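Local coordinates for protein ribonuclease S-3 (Pyrus pyrifolia, PDB 1IQQ) that cleaves RNA as a pistil ribonuclease of the T2 family and serves in gametophytic self-incompatibility, the rejection of self pollen, at residues L60-W68 with N77-W85; L153-L164 with P190-Y200. One frame throughout, in Å; residues are numbered along the deposited sequence.

Contact 1: residues L60-W68 with N77-W85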
loop_
_atom_site.group_PDB
_atom_site.type_symbol
_atom_site.label_atom_id
_atom_site.label_comp_id
_atom_site.label_asym_id
_atom_site.label_seq_id
_atom_site.Cartn_x
_atom_site.Cartn_y
_atom_site.Cartn_z
ATOM N N LEU A 60 -8.863 9.936 -14.764
ATOM C CA LEU A 60 -8.695 9.130 -13.504
ATOM C C LEU A 60 -7.673 8.096 -13.809
ATOM O O LEU A 60 -6.747 7.850 -12.975
ATOM C CB LEU A 60 -10.024 8.451 -13.118
ATOM C CG LEU A 60 -9.904 7.465 -11.933
ATOM C CD1 LEU A 60 -9.462 8.215 -10.689
ATOM C CD2 LEU A 60 -11.309 6.927 -11.640
ATOM N N GLU A 61 -7.785 7.390 -14.947
ATOM C CA GLU A 61 -6.808 6.366 -15.263
ATOM C C GLU A 61 -5.391 6.879 -15.404
ATOM O O GLU A 61 -4.433 6.185 -15.059
ATOM C CB GLU A 61 -7.259 5.552 -16.494
ATOM C CG GLU A 61 -8.459 4.663 -16.094
ATOM C CD GLU A 61 -9.150 3.981 -17.259
ATOM O OE1 GLU A 61 -8.874 4.355 -18.462
ATOM O OE2 GLU A 61 -9.975 3.067 -16.942
ATOM N N HIS A 62 -5.250 8.113 -15.912
ATOM C CA HIS A 62 -3.925 8.683 -16.066
ATOM C C HIS A 62 -3.280 8.903 -14.688
ATOM O O HIS A 62 -2.086 8.736 -14.507
ATOM C CB HIS A 62 -4.130 10.027 -16.756
ATOM C CG HIS A 62 -2.883 10.816 -16.964
ATOM N ND1 HIS A 62 -2.320 11.780 -16.212
ATOM C CD2 HIS A 62 -2.053 10.637 -18.053
ATOM C CE1 HIS A 62 -1.151 12.158 -16.834
ATOM N NE2 HIS A 62 -1.015 11.459 -17.946
ATOM N N GLN A 63 -4.085 9.298 -13.714
ATOM C CA GLN A 63 -3.536 9.494 -12.350
ATOM C C GLN A 63 -3.191 8.152 -11.768
ATOM O O GLN A 63 -2.147 8.034 -11.136
ATOM C CB GLN A 63 -4.543 10.175 -11.462
ATOM C CG GLN A 63 -4.852 11.663 -11.875
ATOM C CD GLN A 63 -6.087 12.140 -11.141
ATOM O OE1 GLN A 63 -6.055 12.631 -10.012
ATOM N NE2 GLN A 63 -7.218 11.961 -11.781
ATOM N N LEU A 64 -4.038 7.150 -11.978
ATOM C CA LEU A 64 -3.738 5.823 -11.444
ATOM C C LEU A 64 -2.501 5.207 -12.128
ATOM O O LEU A 64 -1.813 4.413 -11.519
ATOM C CB LEU A 64 -4.920 4.875 -11.648
ATOM C CG LEU A 64 -6.164 5.323 -10.869
ATOM C CD1 LEU A 64 -7.345 4.378 -11.189
ATOM C CD2 LEU A 64 -5.957 5.244 -9.340
ATOM N N GLU A 65 -2.203 5.565 -13.402
ATOM C CA GLU A 65 -0.988 5.058 -14.040
ATOM C C GLU A 65 0.252 5.466 -13.242
ATOM O O GLU A 65 1.251 4.763 -13.277
ATOM C CB GLU A 65 -0.877 5.624 -15.494
ATOM C CG GLU A 65 -1.770 4.940 -16.471
ATOM C CD GLU A 65 -1.774 5.620 -17.840
ATOM O OE1 GLU A 65 -2.357 5.004 -18.752
ATOM O OE2 GLU A 65 -1.232 6.754 -17.987
ATOM N N ILE A 66 0.155 6.624 -12.595
ATOM C CA ILE A 66 1.243 7.174 -11.792
ATOM C C ILE A 66 1.207 6.750 -10.334
ATOM O O ILE A 66 2.269 6.430 -9.782
ATOM C CB ILE A 66 1.253 8.737 -11.879
ATOM C CG1 ILE A 66 1.525 9.138 -13.329
ATOM C CG2 ILE A 66 2.315 9.388 -10.894
ATOM C CD1 ILE A 66 1.195 10.633 -13.581
ATOM N N ILE A 67 0.010 6.660 -9.752
ATOM C CA ILE A 67 -0.106 6.442 -8.290
ATOM C C ILE A 67 -0.380 4.993 -8.004
ATOM O O ILE A 67 -0.021 4.505 -6.893
ATOM C CB ILE A 67 -1.280 7.326 -7.735
ATOM C CG1 ILE A 67 -0.834 8.791 -7.747
ATOM C CG2 ILE A 67 -1.676 6.911 -6.287
ATOM C CD1 ILE A 67 -2.018 9.718 -7.566
ATOM N N TRP A 68 -0.952 4.269 -8.932
ATOM C CA TRP A 68 -1.321 2.865 -8.701
ATOM C C TRP A 68 -1.052 1.987 -9.927
ATOM O O TRP A 68 -1.909 1.270 -10.401
ATOM C CB TRP A 68 -2.810 2.736 -8.316
ATOM C CG TRP A 68 -3.197 1.427 -7.640
ATOM C CD1 TRP A 68 -2.496 0.251 -7.630
ATOM C CD2 TRP A 68 -4.373 1.211 -6.849
ATOM N NE1 TRP A 68 -3.184 -0.705 -6.839
ATOM C CE2 TRP A 68 -4.331 -0.120 -6.367
ATOM C CE3 TRP A 68 -5.463 2.034 -6.501
ATOM C CZ2 TRP A 68 -5.340 -0.644 -5.551
ATOM C CZ3 TRP A 68 -6.484 1.529 -5.680
ATOM C CH2 TRP A 68 -6.405 0.189 -5.206
ATOM N N ASN A 77 -3.009 -2.779 -16.711
ATOM C CA ASN A 77 -3.586 -1.855 -15.722
ATOM C C ASN A 77 -5.120 -1.899 -15.649
ATOM O O ASN A 77 -5.639 -1.961 -14.537
ATOM C CB ASN A 77 -3.215 -0.386 -15.979
ATOM C CG ASN A 77 -1.775 0.014 -15.509
ATOM O OD1 ASN A 77 -1.114 -0.728 -14.780
ATOM N ND2 ASN A 77 -1.318 1.201 -15.918
ATOM N N ASN A 78 -5.848 -1.884 -16.772
ATOM C CA ASN A 78 -7.327 -1.807 -16.606
ATOM C C ASN A 78 -7.968 -2.993 -15.938
ATOM O O ASN A 78 -8.781 -2.812 -15.025
ATOM C CB ASN A 78 -8.061 -1.543 -17.930
ATOM C CG ASN A 78 -7.932 -0.123 -18.416
ATOM O OD1 ASN A 78 -7.788 0.854 -17.646
ATOM N ND2 ASN A 78 -8.076 0.024 -19.747
ATOM N N LEU A 79 -7.565 -4.205 -16.315
ATOM C CA LEU A 79 -8.135 -5.387 -15.696
ATOM C C LEU A 79 -7.661 -5.456 -14.248
ATOM O O LEU A 79 -8.399 -5.892 -13.390
ATOM C CB LEU A 79 -7.738 -6.669 -16.470
ATOM C CG LEU A 79 -8.376 -7.936 -15.905
ATOM C CD1 LEU A 79 -9.907 -7.900 -16.035
ATOM C CD2 LEU A 79 -7.799 -9.146 -16.626
ATOM N N PHE A 80 -6.432 -5.018 -13.992
ATOM C CA PHE A 80 -5.831 -4.972 -12.629
ATOM C C PHE A 80 -6.657 -4.012 -11.726
ATOM O O PHE A 80 -7.045 -4.374 -10.612
ATOM C CB PHE A 80 -4.381 -4.489 -12.816
ATOM C CG PHE A 80 -3.665 -4.019 -11.563
ATOM C CD1 PHE A 80 -3.056 -4.933 -10.686
ATOM C CD2 PHE A 80 -3.494 -2.643 -11.332
ATOM C CE1 PHE A 80 -2.280 -4.429 -9.597
ATOM C CE2 PHE A 80 -2.749 -2.165 -10.298
ATOM C CZ PHE A 80 -2.129 -3.040 -9.412
ATOM N N TRP A 81 -6.960 -2.805 -12.206
ATOM C CA TRP A 81 -7.795 -1.933 -11.374
ATOM C C TRP A 81 -9.220 -2.505 -11.203
ATOM O O TRP A 81 -9.830 -2.373 -10.079
ATOM C CB TRP A 81 -7.872 -0.561 -11.996
ATOM C CG TRP A 81 -6.573 0.174 -11.982
ATOM C CD1 TRP A 81 -5.623 0.148 -10.982
ATOM C CD2 TRP A 81 -6.052 0.976 -13.029
ATOM N NE1 TRP A 81 -4.524 0.890 -11.365
ATOM C CE2 TRP A 81 -4.754 1.401 -12.620
ATOM C CE3 TRP A 81 -6.546 1.378 -14.290
ATOM C CZ2 TRP A 81 -3.933 2.200 -13.418
ATOM C CZ3 TRP A 81 -5.731 2.192 -15.103
ATOM C CH2 TRP A 81 -4.419 2.592 -14.650
ATOM N N ASP A 82 -9.792 -3.096 -12.263
ATOM C CA ASP A 82 -11.125 -3.652 -12.138
ATOM C C ASP A 82 -11.141 -4.664 -10.964
ATOM O O ASP A 82 -12.150 -4.684 -10.196
ATOM C CB ASP A 82 -11.472 -4.408 -13.425
ATOM C CG ASP A 82 -11.915 -3.507 -14.548
ATOM O OD1 ASP A 82 -12.064 -2.295 -14.410
ATOM O OD2 ASP A 82 -12.165 -4.073 -15.615
ATOM N N LYS A 83 -10.112 -5.495 -10.846
ATOM C CA LYS A 83 -10.086 -6.515 -9.748
ATOM C C LYS A 83 -9.932 -5.872 -8.362
ATOM O O LYS A 83 -10.432 -6.420 -7.387
ATOM C CB LYS A 83 -8.979 -7.555 -9.949
ATOM C CG LYS A 83 -9.119 -8.388 -11.278
ATOM C CD LYS A 83 -7.940 -9.393 -11.337
ATOM C CE LYS A 83 -7.687 -9.896 -12.755
ATOM N NZ LYS A 83 -6.511 -9.192 -13.432
ATOM N N GLU A 84 -9.153 -4.793 -8.284
ATOM C CA GLU A 84 -9.017 -4.127 -6.970
ATOM C C GLU A 84 -10.352 -3.593 -6.528
ATOM O O GLU A 84 -10.697 -3.686 -5.340
ATOM C CB GLU A 84 -7.995 -2.961 -7.070
ATOM C CG GLU A 84 -6.545 -3.488 -7.440
ATOM C CD GLU A 84 -5.922 -4.393 -6.396
ATOM O OE1 GLU A 84 -6.298 -4.409 -5.181
ATOM O OE2 GLU A 84 -4.991 -5.124 -6.825
ATOM N N TRP A 85 -11.097 -3.021 -7.457
ATOM C CA TRP A 85 -12.417 -2.558 -7.105
ATOM C C TRP A 85 -13.313 -3.742 -6.737
ATOM O O TRP A 85 -14.019 -3.714 -5.741
ATOM C CB TRP A 85 -13.022 -1.752 -8.254
ATOM C CG TRP A 85 -14.519 -1.634 -8.149
ATOM C CD1 TRP A 85 -15.437 -2.217 -8.986
ATOM C CD2 TRP A 85 -15.248 -0.954 -7.142
ATOM N NE1 TRP A 85 -16.719 -1.937 -8.540
ATOM C CE2 TRP A 85 -16.613 -1.150 -7.409
ATOM C CE3 TRP A 85 -14.872 -0.178 -6.031
ATOM C CZ2 TRP A 85 -17.616 -0.614 -6.604
ATOM C CZ3 TRP A 85 -15.841 0.354 -5.245
ATOM C CH2 TRP A 85 -17.230 0.128 -5.532
HETATM O O HOH W 1 -9.165 2.720 -20.486
HETATM O O HOH W 2 1.226 2.645 -15.375
HETATM O O HOH W 3 -3.080 2.630 -18.193
HETATM O O HOH W 4 -2.493 -3.704 -6.427
#
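Asn77 meets Glu65 through two waters: its ND2 gives a hydrogen to each, and they pass on to Glu65 O and Glu65 OE1. Its OD1 is taken by the backbone N of Asn70. Asn78 ND2 reaches Glu61 OE1 through another water, while Glu61 OE2 pairs with Arg56. Phe80 sets CE2 3.6 Å from Trp68 CD1, the two rings steeply inclined at 86°. Trp81 is the centre of the contact. Its NE1 donates to Trp68 O at 2.8 Å, nearly in its own ring plane. Leu64 CB lies over one face of its six-membered ring, 3.8 Å from the centroid, with Asn77 O over the opposite face. The edge of Trp81 points at the face of Trp68. Without the indole, as with an alanine here, Trp68 O would probably lose its donor and the Leu64 side chain the face it packs on. Glu84, an active-site residue, lays CG 3.6 Å from Trp68 CZ2; the bend at chi2 (-64°) turns its carboxylate toward a water shared with Trp68 NE1. The axes of 60-67 and 77-85, on helices 58-67 and 77-89, lie at 90°. Phe103 of helix 99-112 joins the aromatic cluster, and Val32 of strand 30-38 touches Trp68.

Contact 2: residues L153-L164 with P190-Y200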
loop_
_atom_site.group_PDB
_atom_site.type_symbol
_atom_site.label_atom_id
_atom_site.label_comp_id
_atom_site.label_asym_id
_atom_site.label_seq_id
_atom_site.Cartn_x
_atom_site.Cartn_y
_atom_site.Cartn_z
ATOM N N LEU A 153 4.550 -3.362 8.396
ATOM C CA LEU A 153 5.625 -3.432 7.404
ATOM C C LEU A 153 5.799 -4.852 6.862
ATOM O O LEU A 153 5.615 -5.834 7.582
ATOM C CB LEU A 153 6.934 -2.993 8.034
ATOM C CG LEU A 153 7.311 -1.514 7.968
ATOM C CD1 LEU A 153 6.230 -0.690 8.642
ATOM C CD2 LEU A 153 8.634 -1.306 8.685
ATOM N N LYS A 154 6.210 -4.923 5.597
ATOM C CA LYS A 154 6.503 -6.205 4.931
ATOM C C LYS A 154 7.899 -6.093 4.369
ATOM O O LYS A 154 8.252 -5.090 3.731
ATOM C CB LYS A 154 5.555 -6.444 3.748
ATOM C CG LYS A 154 5.862 -7.794 3.107
ATOM C CD LYS A 154 4.863 -8.074 1.940
ATOM C CE LYS A 154 4.852 -9.526 1.535
ATOM N NZ LYS A 154 3.617 -9.722 0.681
ATOM N N CYS A 155 8.703 -7.141 4.590
ATOM C CA CYS A 155 10.073 -7.203 4.063
ATOM C C CYS A 155 10.229 -8.536 3.273
ATOM O O CYS A 155 9.321 -9.364 3.283
ATOM C CB CYS A 155 11.080 -7.224 5.202
ATOM S SG CYS A 155 11.313 -5.587 5.970
ATOM N N GLN A 156 11.373 -8.685 2.593
ATOM C CA GLN A 156 11.634 -9.972 1.933
ATOM C C GLN A 156 13.109 -10.244 2.043
ATOM O O GLN A 156 13.942 -9.324 2.062
ATOM C CB GLN A 156 11.241 -9.937 0.443
ATOM C CG GLN A 156 11.981 -8.907 -0.342
ATOM C CD GLN A 156 11.388 -8.711 -1.746
ATOM O OE1 GLN A 156 10.355 -9.247 -2.028
ATOM N NE2 GLN A 156 12.041 -7.898 -2.575
ATOM N N LYS A 157 13.476 -11.537 2.111
ATOM C CA LYS A 157 14.895 -11.880 2.179
ATOM C C LYS A 157 15.379 -12.417 0.820
ATOM O O LYS A 157 14.747 -13.278 0.243
ATOM C CB LYS A 157 15.186 -12.935 3.239
ATOM C CG LYS A 157 16.707 -13.162 3.397
ATOM C CD LYS A 157 17.029 -13.916 4.681
ATOM C CE LYS A 157 18.461 -14.458 4.610
ATOM N NZ LYS A 157 18.696 -15.398 5.735
ATOM N N LYS A 158 16.529 -11.930 0.389
ATOM C CA LYS A 158 17.117 -12.325 -0.894
ATOM C C LYS A 158 18.532 -12.663 -0.545
ATOM O O LYS A 158 19.337 -11.752 -0.376
ATOM C CB LYS A 158 17.155 -11.115 -1.841
ATOM C CG LYS A 158 15.835 -10.330 -2.042
ATOM C CD LYS A 158 14.795 -11.144 -2.806
ATOM C CE LYS A 158 15.427 -11.784 -4.064
ATOM N NZ LYS A 158 14.459 -12.358 -5.062
ATOM N N GLY A 159 18.865 -13.937 -0.447
ATOM C CA GLY A 159 20.242 -14.237 -0.097
ATOM C C GLY A 159 20.521 -13.699 1.284
ATOM O O GLY A 159 19.752 -13.955 2.205
ATOM N N THR A 160 21.608 -12.961 1.457
ATOM C CA THR A 160 21.900 -12.417 2.745
ATOM C C THR A 160 21.304 -11.026 2.901
ATOM O O THR A 160 21.555 -10.390 3.910
ATOM C CB THR A 160 23.422 -12.291 2.969
ATOM O OG1 THR A 160 24.027 -11.607 1.860
ATOM C CG2 THR A 160 24.068 -13.669 3.058
ATOM N N THR A 161 20.504 -10.562 1.937
ATOM C CA THR A 161 19.966 -9.183 2.039
ATOM C C THR A 161 18.449 -9.184 2.340
ATOM O O THR A 161 17.684 -9.838 1.628
ATOM C CB THR A 161 20.273 -8.386 0.701
ATOM O OG1 THR A 161 19.546 -7.144 0.635
ATOM C CG2 THR A 161 19.901 -9.188 -0.474
ATOM N N THR A 162 18.033 -8.494 3.430
ATOM C CA THR A 162 16.588 -8.340 3.736
ATOM C C THR A 162 16.240 -6.924 3.256
ATOM O O THR A 162 16.952 -5.975 3.567
ATOM C CB THR A 162 16.282 -8.337 5.198
ATOM O OG1 THR A 162 16.593 -9.638 5.733
ATOM C CG2 THR A 162 14.830 -8.003 5.446
ATOM N N GLU A 163 15.217 -6.812 2.399
ATOM C CA GLU A 163 14.788 -5.463 1.977
ATOM C C GLU A 163 13.342 -5.143 2.322
ATOM O O GLU A 163 12.469 -6.022 2.424
ATOM C CB GLU A 163 14.946 -5.291 0.515
ATOM C CG GLU A 163 14.431 -6.339 -0.231
ATOM C CD GLU A 163 15.163 -6.315 -1.589
ATOM O OE1 GLU A 163 16.363 -6.040 -1.610
ATOM O OE2 GLU A 163 14.520 -6.563 -2.581
ATOM N N LEU A 164 13.121 -3.850 2.549
ATOM C CA LEU A 164 11.745 -3.315 2.812
ATOM C C LEU A 164 10.934 -3.408 1.487
ATOM O O LEU A 164 11.418 -3.033 0.409
ATOM C CB LEU A 164 11.908 -1.836 3.219
ATOM C CG LEU A 164 10.623 -1.070 3.474
ATOM C CD1 LEU A 164 9.910 -1.718 4.756
ATOM C CD2 LEU A 164 10.968 0.402 3.755
ATOM N N PRO A 190 8.557 -15.320 6.385
ATOM C CA PRO A 190 9.550 -14.748 5.504
ATOM C C PRO A 190 9.114 -13.303 5.097
ATOM O O PRO A 190 9.921 -12.609 4.453
ATOM C CB PRO A 190 9.568 -15.754 4.329
ATOM C CG PRO A 190 8.237 -16.321 4.357
ATOM C CD PRO A 190 7.969 -16.559 5.821
ATOM N N HIS A 191 7.911 -12.831 5.485
ATOM C CA HIS A 191 7.468 -11.460 5.203
ATOM C C HIS A 191 7.783 -10.504 6.350
ATOM O O HIS A 191 7.641 -9.293 6.262
ATOM C CB HIS A 191 5.993 -11.440 4.974
ATOM C CG HIS A 191 5.609 -12.346 3.858
ATOM N ND1 HIS A 191 4.602 -13.292 3.954
ATOM C CD2 HIS A 191 6.195 -12.531 2.659
ATOM C CE1 HIS A 191 4.587 -14.021 2.847
ATOM N NE2 HIS A 191 5.549 -13.583 2.048
ATOM N N TYR A 192 8.291 -11.061 7.455
ATOM C CA TYR A 192 8.585 -10.259 8.645
ATOM C C TYR A 192 9.778 -9.371 8.478
ATOM O O TYR A 192 10.830 -9.774 7.863
ATOM C CB TYR A 192 8.825 -11.234 9.833
ATOM C CG TYR A 192 9.496 -10.647 11.080
ATOM C CD1 TYR A 192 8.723 -10.023 12.085
ATOM C CD2 TYR A 192 10.841 -10.816 11.278
ATOM C CE1 TYR A 192 9.360 -9.597 13.288
ATOM C CE2 TYR A 192 11.477 -10.405 12.464
ATOM C CZ TYR A 192 10.706 -9.798 13.436
ATOM O OH TYR A 192 11.358 -9.367 14.562
ATOM N N CYS A 193 9.691 -8.167 9.024
ATOM C CA CYS A 193 10.845 -7.269 8.997
ATOM C C CYS A 193 11.625 -7.392 10.314
ATOM O O CYS A 193 11.091 -7.134 11.356
ATOM C CB CYS A 193 10.404 -5.789 8.872
ATOM S SG CYS A 193 9.718 -5.352 7.243
ATOM N N PRO A 194 12.906 -7.749 10.244
ATOM C CA PRO A 194 13.698 -7.896 11.465
ATOM C C PRO A 194 14.070 -6.558 12.065
ATOM O O PRO A 194 13.952 -5.506 11.425
ATOM C CB PRO A 194 14.908 -8.652 10.971
ATOM C CG PRO A 194 15.145 -8.071 9.439
ATOM C CD PRO A 194 13.694 -7.945 8.989
ATOM N N THR A 195 14.625 -6.578 13.285
ATOM C CA THR A 195 14.950 -5.313 13.940
ATOM C C THR A 195 16.096 -4.525 13.334
ATOM O O THR A 195 16.156 -3.310 13.543
ATOM C CB THR A 195 15.168 -5.527 15.462
ATOM O OG1 THR A 195 16.310 -6.348 15.620
ATOM C CG2 THR A 195 13.975 -6.198 16.122
ATOM N N ASN A 196 16.990 -5.147 12.577
ATOM C CA ASN A 196 18.097 -4.442 12.033
ATOM C C ASN A 196 18.451 -4.969 10.659
ATOM O O ASN A 196 17.979 -6.048 10.232
ATOM C CB ASN A 196 19.286 -4.552 13.016
ATOM C CG ASN A 196 20.321 -3.489 12.766
ATOM O OD1 ASN A 196 20.000 -2.415 12.240
ATOM N ND2 ASN A 196 21.556 -3.748 13.156
ATOM N N ASN A 197 19.226 -4.144 9.938
ATOM C CA ASN A 197 19.699 -4.477 8.610
ATOM C C ASN A 197 18.673 -4.639 7.536
ATOM O O ASN A 197 18.742 -5.547 6.730
ATOM C CB ASN A 197 20.618 -5.692 8.707
ATOM C CG ASN A 197 21.859 -5.357 9.466
ATOM O OD1 ASN A 197 22.470 -4.289 9.246
ATOM N ND2 ASN A 197 22.249 -6.237 10.412
ATOM N N ILE A 198 17.689 -3.738 7.536
ATOM C CA ILE A 198 16.696 -3.710 6.466
ATOM C C ILE A 198 17.206 -2.770 5.374
ATOM O O ILE A 198 17.485 -1.614 5.637
ATOM C CB ILE A 198 15.366 -3.145 7.014
ATOM C CG1 ILE A 198 14.780 -4.104 8.086
ATOM C CG2 ILE A 198 14.368 -2.910 5.837
ATOM C CD1 ILE A 198 13.632 -3.519 8.851
ATOM N N LYS A 199 17.324 -3.258 4.157
ATOM C CA LYS A 199 17.785 -2.398 3.078
ATOM C C LYS A 199 16.658 -1.539 2.466
ATOM O O LYS A 199 15.599 -2.033 2.174
ATOM C CB LYS A 199 18.386 -3.253 1.917
ATOM C CG LYS A 199 18.826 -2.433 0.727
ATOM C CD LYS A 199 19.348 -3.369 -0.396
ATOM C CE LYS A 199 19.565 -2.534 -1.683
ATOM N NZ LYS A 199 20.353 -3.308 -2.694
ATOM N N TYR A 200 16.967 -0.239 2.347
ATOM C CA TYR A 200 16.086 0.682 1.608
ATOM C C TYR A 200 17.003 1.826 1.151
ATOM O O TYR A 200 17.688 2.469 1.980
ATOM C CB TYR A 200 14.934 1.206 2.493
ATOM C CG TYR A 200 14.123 2.290 1.811
ATOM C CD1 TYR A 200 13.260 1.987 0.758
ATOM C CD2 TYR A 200 14.240 3.613 2.187
ATOM C CE1 TYR A 200 12.531 2.968 0.112
ATOM C CE2 TYR A 200 13.556 4.623 1.534
ATOM C CZ TYR A 200 12.681 4.302 0.494
ATOM O OH TYR A 200 11.902 5.293 -0.091
ATOM O OXT TYR A 200 16.947 2.088 -0.090
HETATM O O HOH W 5 7.179 -7.228 9.737
HETATM O O HOH W 6 11.439 -13.474 2.334
HETATM O O HOH W 7 20.078 -6.695 4.460
HETATM O O HOH W 8 13.967 -1.870 -0.032
#
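Cys155 and Cys193 meet sulfur to sulfur, SG to SG at 2.1 Å, with a chi3 of 99°. Both SG atoms stand anti to their own carbonyl carbons, which brings them together between the two backbones. Leu153 CB lies 3.7 Å from Cys193 SG, and Ile198 CG2 approaches Cys155 SG on the other sulfur. Lys154 runs alongside His191, both side chains pointing the same way. Its CE rests against the imidazole of His191, and its NZ stands over one face of that ring. Cys155 N donates to His191 O in a nearly straight bond (176°), from above the carbonyl plane. Strands 152-158 and 161-171 form a beta hairpin, closed by a type II' turn from Lys158 to Thr161 with Gly159 at positive phi. The C-terminal strand 198-199 adds in parallel to strand 161-171. Lys199 N donates to Thr162 O at 2.8 Å, in the carbonyl plane, and Lys199 O receives Leu164 N at 3.1 Å. Asn197 and Ile198 form a G1 bulge against Arg133. Thr162 CG2 meets the ring of Pro194, 3.7 Å from Pro194 CD. Glu163 and Lys199 lie side by side, their charged ends not in contact. Glu163 OE2 instead takes Gln156 NE2 from the anti side and is also bonded by Asn16 ND2. Leu164 CB packs on Ile198 CG2 at 3.7 Å. Leu164 CD2 comes within 4.1 Å of Tyr200 CD1, the two side chains set at a slant, and the Tyr200 ring meets Tyr10 edge-to-face.

Contact 1 closes before contact 2 opens along the chain. Their centres are 28 Å apart, on opposite sides of the chain's centre, and their nearest atoms stay about 12 Å apart. Contact 1 joins two helices, 58-67 and 77-89. Contact 2 joins a hairpin of the mixed sheet to the C-terminal segment. The sheet relates them: strand 30-38, which touches Ile67 and Trp68 of contact 1, pairs with strand 3-10, and strand 3-10 pairs with strand 161-171 of contact 2. Strand 30-38 carries the catalytic His33, whereas helix 77-89 carries Glu84, Lys87 and His88. Contact 1 holds the active-site Glu84, and the Lys154 side chain of contact 2 comes within about 7 Å of that of His33.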